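Local coordinates for protein ectonucleotide pyrophosphatase/phosphodiesterase family member 5 (Mus musculus, PDB 5VEO) that probably hydrolyses a restricted range of nucleotide phosphodiester and pyrophosphate bonds outside the cell, using zinc ions held in its phosphodiesterase active site, at residues A[360-365]-A[376-381]; A[179-184]-A[323-328]; A[150-155]-A[170-175]; A[277-282]-A[302-307]. The protein carries 1 engineered substitution. One frame throughout, in Å; residues are numbered along the deposited sequence.

Contact 1: A[360-365]-A[376-381]. With NAG (2-acetamido-2-deoxy-beta-D-glucopyranose), chain G.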
# COMPACT_ATOMS: atom_id res chain seq x y z
N TYR A 360 11.34 -1.64 -5.52
CA TYR A 360 11.74 -0.69 -6.55
C TYR A 360 13.11 -1.04 -7.13
O TYR A 360 13.30 -1.03 -8.35
CB TYR A 360 11.74 0.71 -5.95
CG TYR A 360 12.22 1.83 -6.87
CD1 TYR A 360 11.40 2.36 -7.85
CD2 TYR A 360 13.48 2.39 -6.70
CE1 TYR A 360 11.82 3.40 -8.66
CE2 TYR A 360 13.91 3.43 -7.49
CZ TYR A 360 13.09 3.92 -8.48
OH TYR A 360 13.54 4.95 -9.25
N SER A 361 14.08 -1.37 -6.26
CA SER A 361 15.42 -1.71 -6.74
C SER A 361 15.38 -2.97 -7.59
O SER A 361 16.09 -3.08 -8.60
CB SER A 361 16.36 -1.93 -5.55
OG SER A 361 16.46 -0.78 -4.74
N LEU A 362 14.55 -3.93 -7.18
CA LEU A 362 14.38 -5.16 -7.94
C LEU A 362 13.76 -4.87 -9.31
O LEU A 362 14.23 -5.38 -10.33
CB LEU A 362 13.50 -6.13 -7.16
CG LEU A 362 13.15 -7.46 -7.83
CD1 LEU A 362 14.41 -8.20 -8.12
CD2 LEU A 362 12.23 -8.31 -6.95
N LEU A 363 12.70 -4.05 -9.34
CA LEU A 363 12.06 -3.68 -10.60
C LEU A 363 13.05 -3.00 -11.54
O LEU A 363 13.11 -3.32 -12.74
CB LEU A 363 10.88 -2.75 -10.35
CG LEU A 363 9.69 -3.33 -9.58
CD1 LEU A 363 8.55 -2.36 -9.42
CD2 LEU A 363 9.16 -4.58 -10.24
N CYS A 364 13.79 -2.02 -11.02
CA CYS A 364 14.75 -1.32 -11.86
C CYS A 364 15.81 -2.27 -12.40
O CYS A 364 16.24 -2.15 -13.55
CB CYS A 364 15.40 -0.17 -11.08
SG CYS A 364 14.30 1.23 -10.79
N HIS A 365 16.24 -3.23 -11.58
CA HIS A 365 17.18 -4.24 -12.06
C HIS A 365 16.58 -5.07 -13.18
O HIS A 365 17.19 -5.26 -14.24
CB HIS A 365 17.64 -5.14 -10.91
CG HIS A 365 18.54 -6.24 -11.35
ND1 HIS A 365 19.90 -6.07 -11.52
CD2 HIS A 365 18.28 -7.52 -11.70
CE1 HIS A 365 20.44 -7.21 -11.92
NE2 HIS A 365 19.47 -8.10 -12.06
N GLY A 376 15.82 1.32 -0.44
CA GLY A 376 15.97 -0.11 -0.42
C GLY A 376 17.34 -0.53 -0.91
O GLY A 376 18.23 0.30 -1.13
N SER A 377 17.50 -1.83 -1.09
CA SER A 377 18.77 -2.35 -1.58
C SER A 377 18.52 -3.56 -2.45
O SER A 377 17.89 -4.53 -2.01
CB SER A 377 19.71 -2.71 -0.44
OG SER A 377 20.85 -3.39 -0.96
N PHE A 378 19.02 -3.50 -3.68
CA PHE A 378 18.97 -4.67 -4.54
C PHE A 378 19.68 -5.85 -3.88
O PHE A 378 19.25 -7.00 -4.02
CB PHE A 378 19.61 -4.36 -5.88
CG PHE A 378 19.68 -5.54 -6.75
CD1 PHE A 378 20.88 -6.18 -6.95
CD2 PHE A 378 18.55 -6.04 -7.33
CE1 PHE A 378 20.95 -7.30 -7.75
CE2 PHE A 378 18.60 -7.15 -8.13
CZ PHE A 378 19.81 -7.78 -8.34
N TRP A 379 20.76 -5.58 -3.16
CA TRP A 379 21.54 -6.69 -2.60
C TRP A 379 20.71 -7.48 -1.60
O TRP A 379 20.94 -8.68 -1.42
CB TRP A 379 22.84 -6.15 -2.01
CG TRP A 379 23.61 -5.36 -3.03
CD1 TRP A 379 23.98 -4.05 -2.95
CD2 TRP A 379 24.04 -5.82 -4.32
NE1 TRP A 379 24.64 -3.68 -4.10
CE2 TRP A 379 24.68 -4.74 -4.96
CE3 TRP A 379 23.95 -7.05 -4.99
CZ2 TRP A 379 25.24 -4.86 -6.23
CZ3 TRP A 379 24.51 -7.16 -6.25
CH2 TRP A 379 25.14 -6.07 -6.86
N ASN A 380 19.70 -6.85 -0.98
CA ASN A 380 18.83 -7.56 -0.05
C ASN A 380 17.94 -8.59 -0.75
O ASN A 380 17.51 -9.55 -0.10
CB ASN A 380 17.92 -6.58 0.71
CG ASN A 380 18.70 -5.58 1.56
OD1 ASN A 380 18.24 -4.46 1.76
ND2 ASN A 380 19.86 -5.98 2.08
N VAL A 381 17.63 -8.41 -2.03
CA VAL A 381 16.67 -9.27 -2.71
C VAL A 381 17.27 -10.02 -3.90
O VAL A 381 16.56 -10.75 -4.59
CB VAL A 381 15.42 -8.48 -3.14
CG1 VAL A 381 14.64 -8.06 -1.91
CG2 VAL A 381 15.78 -7.26 -3.96
C1 NAG G . 15.48 -3.81 5.92
C2 NAG G . 16.55 -4.93 5.90
C3 NAG G . 17.51 -4.80 7.08
C4 NAG G . 18.07 -3.39 7.16
C5 NAG G . 16.93 -2.39 7.23
C6 NAG G . 17.41 -0.96 7.31
C7 NAG G . 15.85 -7.01 4.80
C8 NAG G . 15.20 -8.34 4.99
N2 NAG G . 15.94 -6.25 5.90
O3 NAG G . 18.58 -5.72 6.91
O4 NAG G . 18.88 -3.24 8.32
O5 NAG G . 16.14 -2.50 6.04
O6 NAG G . 17.87 -0.50 6.04
O7 NAG G . 16.24 -6.60 3.69

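Contact 2: A[179-184]-A[323-328]. With ZN (zinc ion), chain D; AMP (adenosine monophosphate), chain Q.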
# COMPACT_ATOMS: atom_id res chain seq x y z
N THR A 179 -13.62 -6.43 2.21
CA THR A 179 -14.32 -7.35 3.09
C THR A 179 -13.62 -7.47 4.45
O THR A 179 -14.28 -7.60 5.48
CB THR A 179 -14.46 -8.71 2.40
OG1 THR A 179 -15.33 -8.57 1.27
CG2 THR A 179 -15.03 -9.75 3.35
N GLY A 180 -12.29 -7.44 4.46
CA GLY A 180 -11.56 -7.45 5.73
C GLY A 180 -12.01 -6.34 6.66
O GLY A 180 -12.17 -6.55 7.87
N HIS A 181 -12.21 -5.14 6.12
CA HIS A 181 -12.74 -4.05 6.94
C HIS A 181 -14.12 -4.38 7.48
O HIS A 181 -14.42 -4.10 8.65
CB HIS A 181 -12.83 -2.76 6.13
CG HIS A 181 -11.52 -2.06 5.90
ND1 HIS A 181 -10.77 -1.53 6.92
CD2 HIS A 181 -10.86 -1.78 4.75
CE1 HIS A 181 -9.69 -0.96 6.41
NE2 HIS A 181 -9.73 -1.08 5.10
N ASP A 182 -14.99 -4.92 6.63
CA ASP A 182 -16.39 -5.10 6.97
C ASP A 182 -16.58 -6.16 8.05
O ASP A 182 -17.38 -5.99 8.97
CB ASP A 182 -17.19 -5.49 5.73
CG ASP A 182 -17.38 -4.33 4.77
OD1 ASP A 182 -17.17 -3.17 5.17
OD2 ASP A 182 -17.75 -4.59 3.60
N VAL A 183 -15.91 -7.30 7.91
CA VAL A 183 -16.15 -8.43 8.80
C VAL A 183 -15.04 -8.66 9.80
O VAL A 183 -15.29 -9.33 10.82
CB VAL A 183 -16.44 -9.72 8.00
CG1 VAL A 183 -17.61 -9.50 7.06
CG2 VAL A 183 -15.20 -10.23 7.28
N GLY A 184 -13.85 -8.11 9.58
CA GLY A 184 -12.71 -8.39 10.41
C GLY A 184 -11.95 -9.62 9.95
O GLY A 184 -12.55 -10.59 9.47
N GLY A 323 -12.42 -4.65 10.87
CA GLY A 323 -11.03 -4.81 10.50
C GLY A 323 -10.41 -3.46 10.17
O GLY A 323 -11.05 -2.61 9.54
N ASN A 324 -9.15 -3.28 10.57
CA ASN A 324 -8.45 -2.10 10.10
C ASN A 324 -6.95 -2.34 10.06
O ASN A 324 -6.42 -3.37 10.49
CB ASN A 324 -8.80 -0.87 10.94
CG ASN A 324 -8.66 0.44 10.16
OD1 ASN A 324 -8.44 0.47 8.95
ND2 ASN A 324 -8.74 1.55 10.89
N HIS A 325 -6.27 -1.34 9.51
CA HIS A 325 -4.83 -1.34 9.31
C HIS A 325 -4.38 0.11 9.37
O HIS A 325 -5.19 1.03 9.47
CB HIS A 325 -4.48 -2.02 7.98
CG HIS A 325 -5.18 -1.40 6.82
ND1 HIS A 325 -4.66 -0.34 6.12
CD2 HIS A 325 -6.42 -1.62 6.31
CE1 HIS A 325 -5.52 0.03 5.18
NE2 HIS A 325 -6.60 -0.71 5.29
N GLY A 326 -3.07 0.32 9.27
CA GLY A 326 -2.47 1.62 9.51
C GLY A 326 -1.53 1.63 10.69
O GLY A 326 -0.72 2.56 10.82
N TYR A 327 -1.59 0.58 11.52
CA TYR A 327 -0.78 0.41 12.71
C TYR A 327 0.71 0.26 12.38
O TYR A 327 1.13 0.07 11.23
CB TYR A 327 -1.25 -0.82 13.48
CG TYR A 327 -2.72 -0.79 13.83
CD1 TYR A 327 -3.17 -0.13 14.96
CD2 TYR A 327 -3.66 -1.39 13.02
CE1 TYR A 327 -4.52 -0.08 15.29
CE2 TYR A 327 -5.01 -1.35 13.33
CZ TYR A 327 -5.43 -0.70 14.46
OH TYR A 327 -6.77 -0.65 14.76
N ASP A 328 1.52 0.36 13.44
CA ASP A 328 2.95 0.10 13.43
C ASP A 328 3.33 -0.97 12.40
O ASP A 328 2.81 -2.10 12.43
CB ASP A 328 3.34 -0.35 14.84
CG ASP A 328 4.83 -0.40 15.08
OD1 ASP A 328 5.63 -0.41 14.14
OD2 ASP A 328 5.19 -0.45 16.27
ZN ZN D . -8.13 -0.75 3.91
P AMP Q . -6.81 1.36 2.19
O1P AMP Q . -5.83 2.30 2.83
O2P AMP Q . -7.98 1.03 3.13
O3P AMP Q . -6.15 0.08 1.67
O5' AMP Q . -7.44 2.08 0.90
C5' AMP Q . -7.96 1.26 -0.16
C4' AMP Q . -9.17 1.85 -0.83
O4' AMP Q . -8.74 2.91 -1.68
C3' AMP Q . -9.89 0.86 -1.75
O3' AMP Q . -11.11 0.45 -1.17
C2' AMP Q . -10.16 1.64 -3.04
O2' AMP Q . -11.49 1.63 -3.48
C1' AMP Q . -9.70 3.05 -2.69
N9 AMP Q . -9.09 3.73 -3.81
C8 AMP Q . -7.95 3.41 -4.45
N7 AMP Q . -7.70 4.32 -5.43
C5 AMP Q . -8.71 5.22 -5.37
C6 AMP Q . -9.08 6.45 -6.10
N6 AMP Q . -8.31 6.90 -7.10
N1 AMP Q . -10.20 7.11 -5.74
C2 AMP Q . -11.00 6.69 -4.73
N3 AMP Q . -10.73 5.59 -4.01
C4 AMP Q . -9.62 4.83 -4.31

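Contact 3: A[150-155]-A[170-175]. With AMP (adenosine monophosphate), chain Q.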
# COMPACT_ATOMS: atom_id res chain seq x y z
N GLU A 150 -11.80 -9.06 -14.25
CA GLU A 150 -11.57 -9.65 -15.56
C GLU A 150 -11.33 -8.57 -16.61
O GLU A 150 -10.49 -8.74 -17.51
CB GLU A 150 -12.77 -10.54 -15.93
CG GLU A 150 -12.95 -11.76 -14.99
CD GLU A 150 -13.43 -11.43 -13.57
OE1 GLU A 150 -14.09 -10.38 -13.38
OE2 GLU A 150 -13.12 -12.24 -12.64
N ASP A 151 -12.02 -7.44 -16.50
CA ASP A 151 -11.79 -6.35 -17.45
C ASP A 151 -10.42 -5.71 -17.21
O ASP A 151 -9.75 -5.29 -18.17
CB ASP A 151 -12.90 -5.32 -17.34
CG ASP A 151 -14.16 -5.74 -18.10
OD1 ASP A 151 -14.07 -6.68 -18.90
OD2 ASP A 151 -15.23 -5.13 -17.89
N ARG A 152 -10.01 -5.59 -15.94
CA ARG A 152 -8.68 -5.07 -15.65
C ARG A 152 -7.61 -5.97 -16.22
O ARG A 152 -6.64 -5.49 -16.84
CB ARG A 152 -8.49 -4.90 -14.14
CG ARG A 152 -9.45 -3.91 -13.54
CD ARG A 152 -9.31 -3.79 -12.01
NE ARG A 152 -10.56 -3.32 -11.41
CZ ARG A 152 -10.66 -2.73 -10.22
NH1 ARG A 152 -9.59 -2.49 -9.47
NH2 ARG A 152 -11.85 -2.35 -9.77
N VAL A 153 -7.76 -7.29 -16.04
CA VAL A 153 -6.82 -8.25 -16.61
C VAL A 153 -6.79 -8.13 -18.13
O VAL A 153 -5.72 -8.16 -18.75
CB VAL A 153 -7.21 -9.67 -16.17
CG1 VAL A 153 -6.44 -10.72 -16.95
CG2 VAL A 153 -6.93 -9.81 -14.67
N ALA A 154 -7.97 -8.00 -18.74
CA ALA A 154 -8.03 -7.93 -20.20
C ALA A 154 -7.20 -6.77 -20.72
O ALA A 154 -6.47 -6.91 -21.71
CB ALA A 154 -9.48 -7.81 -20.66
N LYS A 155 -7.29 -5.61 -20.07
CA LYS A 155 -6.50 -4.46 -20.51
C LYS A 155 -5.01 -4.72 -20.35
O LYS A 155 -4.21 -4.41 -21.24
CB LYS A 155 -6.93 -3.22 -19.73
CG LYS A 155 -8.30 -2.73 -20.11
CD LYS A 155 -8.25 -2.16 -21.54
CE LYS A 155 -9.58 -2.04 -22.24
NZ LYS A 155 -9.28 -1.80 -23.70
N PHE A 170 0.94 -2.73 -14.05
CA PHE A 170 0.46 -2.64 -12.67
C PHE A 170 -1.03 -2.96 -12.66
O PHE A 170 -1.79 -2.35 -13.40
CB PHE A 170 0.68 -1.25 -12.07
CG PHE A 170 2.11 -0.91 -11.89
CD1 PHE A 170 2.79 -1.32 -10.75
CD2 PHE A 170 2.81 -0.23 -12.88
CE1 PHE A 170 4.13 -1.03 -10.57
CE2 PHE A 170 4.16 0.06 -12.71
CZ PHE A 170 4.82 -0.35 -11.56
N LEU A 171 -1.43 -3.90 -11.81
CA LEU A 171 -2.81 -4.36 -11.71
C LEU A 171 -3.22 -4.31 -10.25
O LEU A 171 -2.48 -4.80 -9.39
CB LEU A 171 -2.95 -5.78 -12.26
CG LEU A 171 -4.26 -6.53 -12.08
CD1 LEU A 171 -5.39 -5.81 -12.80
CD2 LEU A 171 -4.15 -7.98 -12.56
N TYR A 172 -4.36 -3.70 -9.97
CA TYR A 172 -4.83 -3.47 -8.61
C TYR A 172 -6.25 -4.01 -8.47
O TYR A 172 -7.10 -3.85 -9.37
CB TYR A 172 -4.77 -1.98 -8.30
CG TYR A 172 -5.39 -1.56 -6.99
CD1 TYR A 172 -4.72 -1.76 -5.79
CD2 TYR A 172 -6.63 -0.99 -6.95
CE1 TYR A 172 -5.28 -1.37 -4.59
CE2 TYR A 172 -7.21 -0.61 -5.77
CZ TYR A 172 -6.53 -0.81 -4.58
OH TYR A 172 -7.13 -0.42 -3.42
N TRP A 173 -6.52 -4.61 -7.30
CA TRP A 173 -7.85 -5.09 -6.93
C TRP A 173 -8.10 -4.76 -5.46
O TRP A 173 -7.17 -4.82 -4.65
CB TRP A 173 -7.96 -6.60 -7.18
CG TRP A 173 -9.32 -7.20 -7.00
CD1 TRP A 173 -9.68 -8.18 -6.12
CD2 TRP A 173 -10.51 -6.86 -7.72
NE1 TRP A 173 -11.01 -8.49 -6.26
CE2 TRP A 173 -11.55 -7.69 -7.23
CE3 TRP A 173 -10.80 -5.94 -8.73
CZ2 TRP A 173 -12.85 -7.61 -7.71
CZ3 TRP A 173 -12.09 -5.87 -9.22
CH2 TRP A 173 -13.10 -6.70 -8.71
N GLU A 174 -9.35 -4.40 -5.13
CA GLU A 174 -9.70 -3.84 -3.82
C GLU A 174 -9.95 -4.88 -2.74
O GLU A 174 -10.10 -4.51 -1.56
CB GLU A 174 -10.93 -2.94 -3.95
CG GLU A 174 -10.71 -1.71 -4.82
CD GLU A 174 -10.79 -1.95 -6.33
OE1 GLU A 174 -10.45 -1.00 -7.08
OE2 GLU A 174 -11.23 -3.06 -6.75
N GLU A 175 -10.03 -6.16 -3.11
CA GLU A 175 -10.15 -7.25 -2.14
C GLU A 175 -8.80 -7.93 -1.95
O GLU A 175 -8.01 -8.04 -2.90
CB GLU A 175 -11.19 -8.26 -2.60
CG GLU A 175 -12.62 -7.76 -2.55
CD GLU A 175 -13.22 -7.67 -1.15
OE1 GLU A 175 -12.48 -7.57 -0.14
OE2 GLU A 175 -14.47 -7.68 -1.06
P AMP Q . -6.81 1.36 2.19
O1P AMP Q . -5.83 2.30 2.83
O2P AMP Q . -7.98 1.03 3.13
O3P AMP Q . -6.15 0.08 1.67
O5' AMP Q . -7.44 2.08 0.90
C5' AMP Q . -7.96 1.26 -0.16
C4' AMP Q . -9.17 1.85 -0.83
O4' AMP Q . -8.74 2.91 -1.68
C3' AMP Q . -9.89 0.86 -1.75
O3' AMP Q . -11.11 0.45 -1.17
C2' AMP Q . -10.16 1.64 -3.04
O2' AMP Q . -11.49 1.63 -3.48
C1' AMP Q . -9.70 3.05 -2.69
N9 AMP Q . -9.09 3.73 -3.81
C8 AMP Q . -7.95 3.41 -4.45
N7 AMP Q . -7.70 4.32 -5.43
C5 AMP Q . -8.71 5.22 -5.37
C6 AMP Q . -9.08 6.45 -6.10
N6 AMP Q . -8.31 6.90 -7.10
N1 AMP Q . -10.20 7.11 -5.74
C2 AMP Q . -11.00 6.69 -4.73
N3 AMP Q . -10.73 5.59 -4.01
C4 AMP Q . -9.62 4.83 -4.31

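Contact 4: A[277-282]-A[302-307]. With NAG (2-acetamido-2-deoxy-beta-D-glucopyranose), chain B.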
# COMPACT_ATOMS: atom_id res chain seq x y z
N PRO A 277 -4.17 4.21 27.84
CA PRO A 277 -2.97 3.34 27.78
C PRO A 277 -2.65 2.85 26.38
O PRO A 277 -1.50 2.48 26.11
CB PRO A 277 -3.33 2.18 28.71
CG PRO A 277 -4.84 2.20 28.82
CD PRO A 277 -5.22 3.65 28.71
N ASN A 278 -3.64 2.81 25.48
CA ASN A 278 -3.43 2.25 24.15
C ASN A 278 -3.37 3.32 23.07
O ASN A 278 -3.45 3.01 21.88
CB ASN A 278 -4.52 1.22 23.85
CG ASN A 278 -4.48 0.09 24.84
OD1 ASN A 278 -5.38 -0.07 25.66
ND2 ASN A 278 -3.40 -0.69 24.80
N LEU A 279 -3.17 4.57 23.46
CA LEU A 279 -2.97 5.66 22.52
C LEU A 279 -1.66 6.35 22.88
O LEU A 279 -1.55 6.99 23.94
CB LEU A 279 -4.12 6.66 22.56
CG LEU A 279 -4.01 7.76 21.51
CD1 LEU A 279 -4.25 7.22 20.09
CD2 LEU A 279 -4.98 8.84 21.84
N THR A 280 -0.66 6.21 22.02
CA THR A 280 0.64 6.83 22.26
C THR A 280 0.71 8.13 21.47
O THR A 280 0.66 8.13 20.23
CB THR A 280 1.79 5.90 21.89
OG1 THR A 280 1.67 4.68 22.63
CG2 THR A 280 3.14 6.55 22.20
N VAL A 281 0.85 9.24 22.19
CA VAL A 281 0.81 10.57 21.60
C VAL A 281 2.23 11.06 21.39
O VAL A 281 3.00 11.18 22.36
CB VAL A 281 0.01 11.54 22.49
CG1 VAL A 281 -0.03 12.92 21.85
CG2 VAL A 281 -1.40 11.01 22.74
N TYR A 282 2.58 11.39 20.15
CA TYR A 282 3.89 11.90 19.80
C TYR A 282 3.80 13.34 19.31
O TYR A 282 2.99 13.66 18.45
CB TYR A 282 4.54 11.07 18.69
CG TYR A 282 4.75 9.61 18.99
CD1 TYR A 282 5.85 9.17 19.73
CD2 TYR A 282 3.87 8.66 18.51
CE1 TYR A 282 6.03 7.82 19.99
CE2 TYR A 282 4.04 7.33 18.76
CZ TYR A 282 5.12 6.91 19.49
OH TYR A 282 5.27 5.56 19.73
N ILE A 302 0.99 16.86 15.99
CA ILE A 302 0.75 15.79 16.95
C ILE A 302 0.27 14.59 16.15
O ILE A 302 -0.63 14.72 15.31
CB ILE A 302 -0.28 16.18 18.02
CG1 ILE A 302 0.27 17.30 18.90
CG2 ILE A 302 -0.66 14.98 18.88
CD1 ILE A 302 -0.71 17.86 19.92
N VAL A 303 0.84 13.44 16.44
CA VAL A 303 0.45 12.18 15.81
C VAL A 303 0.23 11.19 16.94
O VAL A 303 1.15 10.94 17.72
CB VAL A 303 1.52 11.67 14.82
CG1 VAL A 303 1.15 10.29 14.28
CG2 VAL A 303 1.66 12.63 13.67
N ALA A 304 -1.00 10.68 17.05
CA ALA A 304 -1.39 9.80 18.13
C ALA A 304 -1.70 8.44 17.55
O ALA A 304 -2.59 8.31 16.70
CB ALA A 304 -2.59 10.37 18.89
N VAL A 305 -0.96 7.42 18.00
CA VAL A 305 -0.97 6.11 17.37
C VAL A 305 -1.66 5.12 18.31
O VAL A 305 -1.22 4.92 19.45
CB VAL A 305 0.46 5.63 17.06
CG1 VAL A 305 0.40 4.24 16.43
CG2 VAL A 305 1.20 6.63 16.18
N ALA A 306 -2.73 4.50 17.82
CA ALA A 306 -3.40 3.47 18.60
C ALA A 306 -2.65 2.15 18.49
O ALA A 306 -2.10 1.82 17.43
CB ALA A 306 -4.84 3.26 18.12
N ASP A 307 -2.63 1.41 19.60
CA ASP A 307 -2.09 0.06 19.60
C ASP A 307 -2.93 -0.86 18.72
O ASP A 307 -4.10 -0.60 18.44
CB ASP A 307 -2.04 -0.51 21.02
CG ASP A 307 -1.00 0.18 21.89
OD1 ASP A 307 0.04 0.69 21.36
OD2 ASP A 307 -1.23 0.17 23.12
C1 NAG B . -3.19 -1.78 25.71
C2 NAG B . -2.09 -2.72 25.24
C3 NAG B . -1.76 -3.75 26.33
C4 NAG B . -1.57 -3.13 27.71
C5 NAG B . -2.69 -2.15 28.02
C6 NAG B . -2.47 -1.38 29.30
C7 NAG B . -1.77 -3.57 22.94
C8 NAG B . -2.40 -4.34 21.82
N2 NAG B . -2.53 -3.40 24.03
O3 NAG B . -0.55 -4.41 25.96
O4 NAG B . -1.60 -4.17 28.69
O5 NAG B . -2.80 -1.18 26.98
O6 NAG B . -3.73 -0.99 29.81
O7 NAG B . -0.63 -3.14 22.87
O HOH W 1 0.38 2.10 24.12
O HOH W 2 0.59 3.07 20.42

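Contact 1: A[360-365]-A[376-381]
Helix 359-366 meets the short helical turn 378-381 near the C-terminal end of the modelled chain, and an offset stack of two aromatic rings carries the contact. The His365 and Phe378 rings lie with centroids 4.2 Å apart and planes tilted by 26°. Phe378 CZ sits over the centre of the imidazole, while CE2 comes within 3.3 Å of His365 CG. Both side chains place CG anti to their backbone N (chi1 176° in each), which swings the two rings out from their helices until they overlap. At the protein surface a histidine suits this role, since it stacks through its flat ring and tolerates solvent.

Further into the interface the contacts are aliphatic. Leu362 CA touches the edge of the Phe378 ring, Leu362 CD1 is 4.3 Å from Phe378 CE2, and Leu362 CB rests 4.1 Å from Val381 CG2. Ser361, small enough to let the backbones approach, brings CB to 3.6 Å from Phe378 N.

Within the phosphodiesterase fold, helix 359-366 covers part of the large mixed sheet: Leu363 packs on Val16 and Val18 of strand 16-21 and also touches helix 109-115, as does Cys364.

Ser377 is the N-cap of the following turn, its OG accepting a weak bond from Trp379 N at 3.1 Å, while its own N donates to Asp358. Phe378 CD1 also lies over the rim of one Trp379 indole face, 3.7 Å above its plane. Beside the turn, Asn380 CG approaches atom O7 of an N-acetylglucosamine to 3.4 Å.

Contact 2: A[179-184]-A[323-328]
Metal coordination joins the two segments at one zinc ion of the active site. His181 NE2 binds it at 2.0 Å and His325 NE2 at 2.1 Å; O2P of the bound AMP adds a ligand at 1.9 Å, and Asp177 completes the protein's share. The imidazoles meet rim to rim, planes 45° apart, with both NE2 atoms turned to the ion.

Hydrogen bonds fix the rings from behind. His181 ND1 donates to Gly323 O over 2.8 Å (148° at the hydrogen), reaching it from above the carbonyl plane; this leaves NE2 for zinc and probably strengthens it as a ligand. His325 has an equivalent second shell, ND1 bonding to Thr56 O. Between the backbones, Gly323 N donates to His181 O at 3.0 Å. A side-chain bond of 2.9 Å from His325 N to Asn324 OD1 fixes the amide, whose OD1 lies in the His181 ring plane beside CE1.

Close packing accounts for Gly323, and backbone conformation for Gly184. Gly323 CA makes a CA-H...O contact of 3.4 Å with Gly180 O, in a space where a side chain would collide with that carbonyl. Gly184 leaves the helix with positive phi, 88°, which suits glycine.

Helix 177-183 follows strand 168-173 and leans on helix 190-210 through Thr179 and Val183. On the other segment, strand 323-324 pairs with strand 228-229, and His325 stacks on His225, a ligand of another zinc ion, shared with Asp22 and Asp224.

Contact 3: A[150-155]-A[170-175]
The guanidinium of Arg152, carried on a side chain extended from CG to NE, reaches from its helix to the end of a strand and is gripped there from several directions. NH1 gives two good bonds: one of 2.9 Å to Glu174 OE1, nearly straight at 161° and in the guanidinium plane, and one of 2.8 Å to Tyr172 O. NH2 adds weak bonds to both Glu174 oxygens, so the salt bridge is spread over the carboxylate, although the two flat groups stand 78° apart. One guanidinium face is met by the edge of the Trp173 indole, with CE3 3.5 Å from Arg152 CZ and the planes steeply crossed. Arginine fits because its length and several N-H groups serve a carbonyl and a carboxylate at once.

Nearer the helix the contact turns apolar. Arg152 CB rests 3.5 Å from Leu171 CD1, and Val153 CG2 lies 3.9 Å from Leu171 CD2; the branched Val153 and Leu171, with the aliphatic base of Arg152, pack between helix and sheet.

A second shell holds these groups in place. Val147 O accepts from Arg152 NH2, and Tyr143 OH bonds both Glu174 OE1 and AMP. Buried Glu174 probably keeps its negative charge with the arginine beside it; its CG comes 3.7 Å from AMP O2'. Tyr172 OH lies 3.5 Å from AMP C3' and bonds to Asp22, a zinc ligand.

The 150-155 turns of helix 149-160 run antiparallel to residues 170-173 of strand 168-173, the two axes 9.1 Å apart at closest approach, in an alpha/beta layer where helix 190-210 packs alongside and strands 16-21 and 120-123 flank the strand.

Contact 4: A[277-282]-A[302-307]
Asp307 OD2 is held by two hydrogen bonds. Asn278 ND2 donates to it at 2.9 Å, almost straight (165°) and directed at the anti lone pair, and water 1, which also bridges to Pro277 O, donates at 2.7 Å. The amide nitrogen of Asn278 is at the same time bonded covalently to C1 of an N-acetylglucosamine, 1.4 Å away, so its remaining N-H ties the root of the glycan to the carboxylate, which probably limits its rotation. The other oxygen, Asp307 OD1, takes a hydrogen from water 2 at 2.6 Å. That water further donates to Val305 O and accepts from Thr280 OG1, tying together the side chains and main chain at this end.

Asp307 N closes the ladder on Asn278 O. Thr280 with Val305, and Tyr282 with Val303, form hydrogen-bonded antiparallel pairs; Thr280 N to Val305 O measures 2.9 Å and the return bond from Val305 N to Thr280 O 2.8 Å.

On one face Leu279 CD1 lies 3.8 Å from Ala304 CB, and Val281 CG1 packs on Ile302 CG2 at 3.7 Å; Leu272 of helix 265-272 touches both Leu279 and Val281, and the small alanines leave room for these larger side chains. On the other, Val305 CG2 sits at the edge of the Tyr282 ring.

Strand 279-283 is thus an edge strand of a four-stranded antiparallel sheet, paired with the inner strand 302-306, and it opens directly after Asn278, the glycosylated residue of an Asn-Leu-Thr sequon.

Contacts 2 and 3 share the active site. Their segments adjoin in sequence, with strand 168-173 running on to helix 177-183, and although their centres are 22 Å apart both touch the same AMP, contact 2 at the phosphate and contact 3 at the ribose. Contact 4 is nested in the chain loop that contact 2 closes; the two meet where Tyr327 CE1 lies 3.2 Å from Asp307 O, so the small glycosylated sheet abuts the segment carrying zinc ligand His325. Contact 1 belongs to the far side, its centre 29 Å from that of contact 2 across the middle of the chain, though its nearest atoms come within about 5 Å of contact 3.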